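Local coordinates for occlusion-derived virus envelope protein E66 (Autographa californica nucleopolyhedrovirus, PDB 3VSN) that cleaves non-sulfated chondroitin and is essential for oral infectivity, perhaps by digesting the chondroitin sulfate barrier in the peritrophic matrix of the host midgut, at residues S241-H246 with Y252-N257; F228-V231 with G236-V239. All coordinates share one frame; numbering follows the deposited sequence.

Contact 2 (228-231 with 236-239) closes before contact 1 (241-246 with 252-257) opens, and their centres lie about 10 Å apart. Both belong to the helical part of this polysaccharide lyase and share one small mixed sheet, ordered 230-231, 236-238, 243-245, 249-250. Strand 236-238 belongs to contact 2 and its neighbour 243-245 to contact 1, with a probable hydrogen bond of 2.8 Å from Gly236 N to Ile244 O. Phe228 of contact 2 also packs on Tyr243 and on helix 253-258. Sheet and phenylalanine together connect the outer strand pair to the segments that carry the catalytic proton donor Tyr254 and the proton acceptor His246.

Contact 1: residues S241-H246 with Y252-N257; sequences SIYIDH and YGYLIN
Tyr243 and Tyr254 both hold CG anti to the backbone N (chi1 -163° and -174°), which extends their side chains from strand 243-245 and from the first turn of helix 253-258 until the two phenol rings meet. The ring planes are 17° from parallel, yet slid so far apart that they barely overlap. Contact falls to the outer end of Tyr243, whose OH lies 3.2 Å from CD2 of Tyr254. Leu255 approaches over one face of the same Tyr243 ring, its CG 4.3 Å from the ring centroid in a CH-pi contact. Leu255 CD1 meets Tyr243 CB at 3.8 Å; the branching of leucine lets CG lie over the ring while CD1 reaches the CB that carries it.

Strands 243-245 and 249-250 form a beta hairpin in a small mixed sheet of the alpha-helical domain, and helix 253-258 leaves directly from it. At the junction, Tyr243 CB sits above the centre of the Tyr252 ring. The phenol oxygen of Tyr252 passes Ile242 CD1 at 3.5 Å and is hydrogen-bonded to Ala282 O; a tyrosine thus offers a flat apolar surface here together with a polar tip that has a partner.

Tyr254 is the catalytic proton donor and His246 a proton acceptor. Asp245 has a link to each: a water gives a 2.7 Å hydrogen bond to Asp245 OD2 and accepts one of 2.9 Å from Tyr254 N, an NH of the first helical turn. The other oxygen, OD1, takes the backbone NH of His246 from above the carboxylate plane, while His246 ND1 is hydrogen-bonded to Glu350, a residue important for activity.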
loop_
_atom_site.group_PDB
_atom_site.type_symbol
_atom_site.label_atom_id
_atom_site.label_comp_id
_atom_site.label_asym_id
_atom_site.label_seq_id
_atom_site.Cartn_x
_atom_site.Cartn_y
_atom_site.Cartn_z
ATOM N N SER A 241 -3.640 11.852 -4.638
ATOM C CA SER A 241 -2.579 10.849 -4.783
ATOM C C SER A 241 -2.815 9.551 -4.005
ATOM O O SER A 241 -1.994 9.139 -3.183
ATOM C CB SER A 241 -1.205 11.447 -4.461
ATOM O OG SER A 241 -0.780 12.288 -5.514
ATOM N N ILE A 242 -3.959 8.932 -4.268
ATOM C CA ILE A 242 -4.196 7.538 -3.918
ATOM C C ILE A 242 -4.593 6.850 -5.221
ATOM O O ILE A 242 -5.395 7.397 -5.988
ATOM C CB ILE A 242 -5.303 7.382 -2.847
ATOM C CG1 ILE A 242 -4.846 7.957 -1.495
ATOM C CG2 ILE A 242 -5.746 5.925 -2.701
ATOM C CD1 ILE A 242 -3.639 7.284 -0.868
ATOM N N TYR A 243 -4.022 5.676 -5.484
ATOM C CA TYR A 243 -4.336 4.974 -6.722
ATOM C C TYR A 243 -5.610 4.141 -6.626
ATOM O O TYR A 243 -5.744 3.286 -5.750
ATOM C CB TYR A 243 -3.173 4.121 -7.256
ATOM C CG TYR A 243 -3.422 3.793 -8.704
ATOM C CD1 TYR A 243 -4.073 2.613 -9.077
ATOM C CD2 TYR A 243 -3.091 4.709 -9.702
ATOM C CE1 TYR A 243 -4.348 2.342 -10.409
ATOM C CE2 TYR A 243 -3.358 4.443 -11.034
ATOM C CZ TYR A 243 -3.986 3.265 -11.382
ATOM O OH TYR A 243 -4.258 3.012 -12.708
ATOM N N ILE A 244 -6.531 4.403 -7.548
ATOM C CA ILE A 244 -7.814 3.712 -7.599
ATOM C C ILE A 244 -7.866 2.802 -8.826
ATOM O O ILE A 244 -7.565 3.234 -9.942
ATOM C CB ILE A 244 -8.994 4.722 -7.599
ATOM C CG1 ILE A 244 -8.950 5.620 -6.346
ATOM C CG2 ILE A 244 -10.343 4.018 -7.741
ATOM C CD1 ILE A 244 -9.007 4.895 -5.011
ATOM N N ASP A 245 -8.226 1.540 -8.604
ATOM C CA ASP A 245 -8.380 0.561 -9.678
ATOM C C ASP A 245 -9.739 -0.126 -9.534
ATOM O O ASP A 245 -10.398 0.017 -8.500
ATOM C CB ASP A 245 -7.245 -0.464 -9.615
ATOM C CG ASP A 245 -6.898 -1.057 -10.977
ATOM O OD1 ASP A 245 -7.628 -0.828 -11.964
ATOM O OD2 ASP A 245 -5.876 -1.765 -11.054
ATOM N N HIS A 246 -10.160 -0.860 -10.567
ATOM C CA HIS A 246 -11.460 -1.545 -10.569
ATOM C C HIS A 246 -12.593 -0.593 -10.278
ATOM O O HIS A 246 -13.518 -0.907 -9.523
ATOM C CB HIS A 246 -11.447 -2.727 -9.598
ATOM C CG HIS A 246 -10.620 -3.899 -10.073
ATOM N ND1 HIS A 246 -10.742 -5.130 -9.546
ATOM C CD2 HIS A 246 -9.655 -3.997 -11.079
ATOM C CE1 HIS A 246 -9.890 -5.971 -10.164
ATOM N NE2 HIS A 246 -9.226 -5.275 -11.101
ATOM N N TYR A 252 -3.027 -0.641 -5.035
ATOM C CA TYR A 252 -1.717 -0.230 -5.524
ATOM C C TYR A 252 -1.027 -1.247 -6.435
ATOM O O TYR A 252 0.047 -0.963 -6.974
ATOM C CB TYR A 252 -0.818 0.160 -4.349
ATOM C CG TYR A 252 -0.981 1.611 -3.960
ATOM C CD1 TYR A 252 -2.155 2.069 -3.349
ATOM C CD2 TYR A 252 0.028 2.535 -4.222
ATOM C CE1 TYR A 252 -2.308 3.406 -3.002
ATOM C CE2 TYR A 252 -0.117 3.868 -3.881
ATOM C CZ TYR A 252 -1.281 4.299 -3.270
ATOM O OH TYR A 252 -1.411 5.624 -2.926
ATOM N N GLY A 253 -1.657 -2.408 -6.619
ATOM C CA GLY A 253 -1.101 -3.484 -7.445
ATOM C C GLY A 253 -0.656 -3.055 -8.836
ATOM O O GLY A 253 0.417 -3.451 -9.294
ATOM N N TYR A 254 -1.477 -2.245 -9.501
ATOM C CA TYR A 254 -1.161 -1.726 -10.837
ATOM C C TYR A 254 0.134 -0.913 -10.851
ATOM O O TYR A 254 0.967 -1.072 -11.750
ATOM C CB TYR A 254 -2.321 -0.877 -11.367
ATOM C CG TYR A 254 -2.175 -0.400 -12.801
ATOM C CD1 TYR A 254 -2.328 -1.281 -13.872
ATOM C CD2 TYR A 254 -1.912 0.938 -13.085
ATOM C CE1 TYR A 254 -2.205 -0.843 -15.184
ATOM C CE2 TYR A 254 -1.795 1.387 -14.395
ATOM C CZ TYR A 254 -1.944 0.494 -15.439
ATOM O OH TYR A 254 -1.824 0.939 -16.743
ATOM N N LEU A 255 0.296 -0.044 -9.857
ATOM C CA LEU A 255 1.508 0.760 -9.727
ATOM C C LEU A 255 2.713 -0.079 -9.324
ATOM O O LEU A 255 3.792 0.084 -9.891
ATOM C CB LEU A 255 1.315 1.907 -8.727
ATOM C CG LEU A 255 0.421 3.087 -9.112
ATOM C CD1 LEU A 255 0.516 4.168 -8.043
ATOM C CD2 LEU A 255 0.791 3.657 -10.474
ATOM N N ILE A 256 2.527 -0.968 -8.347
ATOM C CA ILE A 256 3.616 -1.808 -7.838
ATOM C C ILE A 256 4.233 -2.684 -8.934
ATOM O O ILE A 256 5.461 -2.794 -9.028
ATOM C CB ILE A 256 3.171 -2.666 -6.627
ATOM C CG1 ILE A 256 2.939 -1.779 -5.395
ATOM C CG2 ILE A 256 4.204 -3.743 -6.303
ATOM C CD1 ILE A 256 2.190 -2.461 -4.264
ATOM N N ASN A 257 3.381 -3.281 -9.768
ATOM C CA ASN A 257 3.827 -4.225 -10.797
ATOM C C ASN A 257 4.663 -3.620 -11.919
ATOM O O ASN A 257 5.540 -4.288 -12.468
ATOM C CB ASN A 257 2.629 -4.957 -11.410
ATOM C CG ASN A 257 2.322 -6.255 -10.705
ATOM O OD1 ASN A 257 3.108 -7.205 -10.751
ATOM N ND2 ASN A 257 1.171 -6.309 -10.044
HETATM O O HOH W 1 -4.286 -1.783 -8.846
#

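Contact 2: residues F228-V231 with G236-V239; sequences FPYV and GLHV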
loop_
_atom_site.group_PDB
_atom_site.type_symbol
_atom_site.label_atom_id
_atom_site.label_comp_id
_atom_site.label_asym_id
_atom_site.label_seq_id
_atom_site.Cartn_x
_atom_site.Cartn_y
_atom_site.Cartn_z
ATOM N N PHE A 228 -0.271 9.239 -16.119
ATOM C CA PHE A 228 -0.873 9.290 -14.780
ATOM C C PHE A 228 -1.348 10.691 -14.383
ATOM O O PHE A 228 -0.919 11.229 -13.358
ATOM C CB PHE A 228 0.057 8.671 -13.725
ATOM C CG PHE A 228 0.205 7.180 -13.861
ATOM C CD1 PHE A 228 -0.839 6.331 -13.506
ATOM C CD2 PHE A 228 1.378 6.625 -14.363
ATOM C CE1 PHE A 228 -0.713 4.957 -13.642
ATOM C CE2 PHE A 228 1.508 5.251 -14.500
ATOM C CZ PHE A 228 0.462 4.415 -14.138
ATOM N N PRO A 229 -2.245 11.287 -15.196
ATOM C CA PRO A 229 -2.812 12.572 -14.791
ATOM C C PRO A 229 -3.711 12.354 -13.577
ATOM O O PRO A 229 -4.198 11.242 -13.371
ATOM C CB PRO A 229 -3.661 12.971 -16.002
ATOM C CG PRO A 229 -4.066 11.668 -16.617
ATOM C CD PRO A 229 -2.880 10.764 -16.423
ATOM N N TYR A 230 -3.910 13.389 -12.768
ATOM C CA TYR A 230 -4.891 13.302 -11.691
ATOM C C TYR A 230 -6.282 13.126 -12.295
ATOM O O TYR A 230 -6.624 13.783 -13.281
ATOM C CB TYR A 230 -4.860 14.548 -10.804
ATOM C CG TYR A 230 -3.547 14.791 -10.097
ATOM C CD1 TYR A 230 -3.146 13.988 -9.026
ATOM C CD2 TYR A 230 -2.713 15.838 -10.486
ATOM C CE1 TYR A 230 -1.946 14.218 -8.371
ATOM C CE2 TYR A 230 -1.510 16.077 -9.838
ATOM C CZ TYR A 230 -1.134 15.265 -8.783
ATOM O OH TYR A 230 0.058 15.498 -8.139
ATOM N N VAL A 231 -7.064 12.216 -11.720
ATOM C CA VAL A 231 -8.457 12.021 -12.126
ATOM C C VAL A 231 -9.364 12.308 -10.930
ATOM O O VAL A 231 -8.911 12.257 -9.787
ATOM C CB VAL A 231 -8.717 10.603 -12.705
ATOM C CG1 VAL A 231 -7.852 10.353 -13.936
ATOM C CG2 VAL A 231 -8.490 9.513 -11.663
ATOM N N GLY A 236 -7.353 5.284 -11.870
ATOM C CA GLY A 236 -6.228 6.188 -12.017
ATOM C C GLY A 236 -5.792 6.828 -10.719
ATOM O O GLY A 236 -6.260 6.466 -9.634
ATOM N N LEU A 237 -4.871 7.775 -10.842
ATOM C CA LEU A 237 -4.368 8.513 -9.697
ATOM C C LEU A 237 -5.368 9.594 -9.325
ATOM O O LEU A 237 -5.538 10.568 -10.058
ATOM C CB LEU A 237 -3.012 9.134 -10.038
ATOM C CG LEU A 237 -2.223 9.790 -8.910
ATOM C CD1 LEU A 237 -1.749 8.743 -7.910
ATOM C CD2 LEU A 237 -1.048 10.550 -9.497
ATOM N N HIS A 238 -6.040 9.423 -8.191
ATOM C CA HIS A 238 -6.996 10.427 -7.731
ATOM C C HIS A 238 -6.296 11.686 -7.295
ATOM O O HIS A 238 -5.086 11.674 -7.057
ATOM C CB HIS A 238 -7.923 9.853 -6.661
ATOM C CG HIS A 238 -9.134 9.142 -7.229
ATOM N ND1 HIS A 238 -9.067 8.353 -8.320
ATOM C CD2 HIS A 238 -10.463 9.121 -6.810
ATOM C CE1 HIS A 238 -10.293 7.863 -8.592
ATOM N NE2 HIS A 238 -11.144 8.329 -7.665
ATOM N N VAL A 239 -7.047 12.785 -7.202
ATOM C CA VAL A 239 -6.464 14.120 -7.000
ATOM C C VAL A 239 -5.587 14.250 -5.756
ATOM O O VAL A 239 -4.678 15.081 -5.727
ATOM C CB VAL A 239 -7.530 15.248 -6.996
ATOM C CG1 VAL A 239 -8.193 15.375 -8.363
ATOM C CG2 VAL A 239 -8.562 15.037 -5.893
HETATM O O HOH W 2 -3.979 8.521 -13.400
HETATM O O HOH W 3 -10.109 12.321 -7.150
#
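Tyr230 packs against residues 237-239, beginning with CB, 4.2 Å from Val239 CG1. Farther out, CD1 brings the ring edge to His238 O at 3.6 Å, and CE1 touches Leu237 CD2 at 3.9 Å; the side chain also packs on Ser241, which CE1 meets, and on Asn275. Chi1 of -62° sets CG anti to the carbonyl carbon, laying the ring beside the Leu237 side chain, which points the same way; a long aromatic can reach three successive residues here. The short, weakly bonded strand 230-231 pairs in parallel with 236-238 at Val231 and His238, where Val231 N gives a 2.8 Å hydrogen bond to Leu237 O. A water links Pro229 O, at 2.7 Å, to Leu237 N, at 2.8 Å, and a second bridges Val231 O and Val239 N. Glycine suits position 236 because at its phi of 132° a CB would jam against the preceding carbonyl oxygen and crowd Val231 CG2, which is 3.9 Å from Gly236 C. Strand 230-231 forms one margin of the sheet, with strand 236-238 between it and strand 243-245. Leu237 packs on Ala282 of helix 276-284, and Phe228, just after helix 217-225, reaches Leu279 of that helix as well as Tyr254 and Leu255 of helix 253-258.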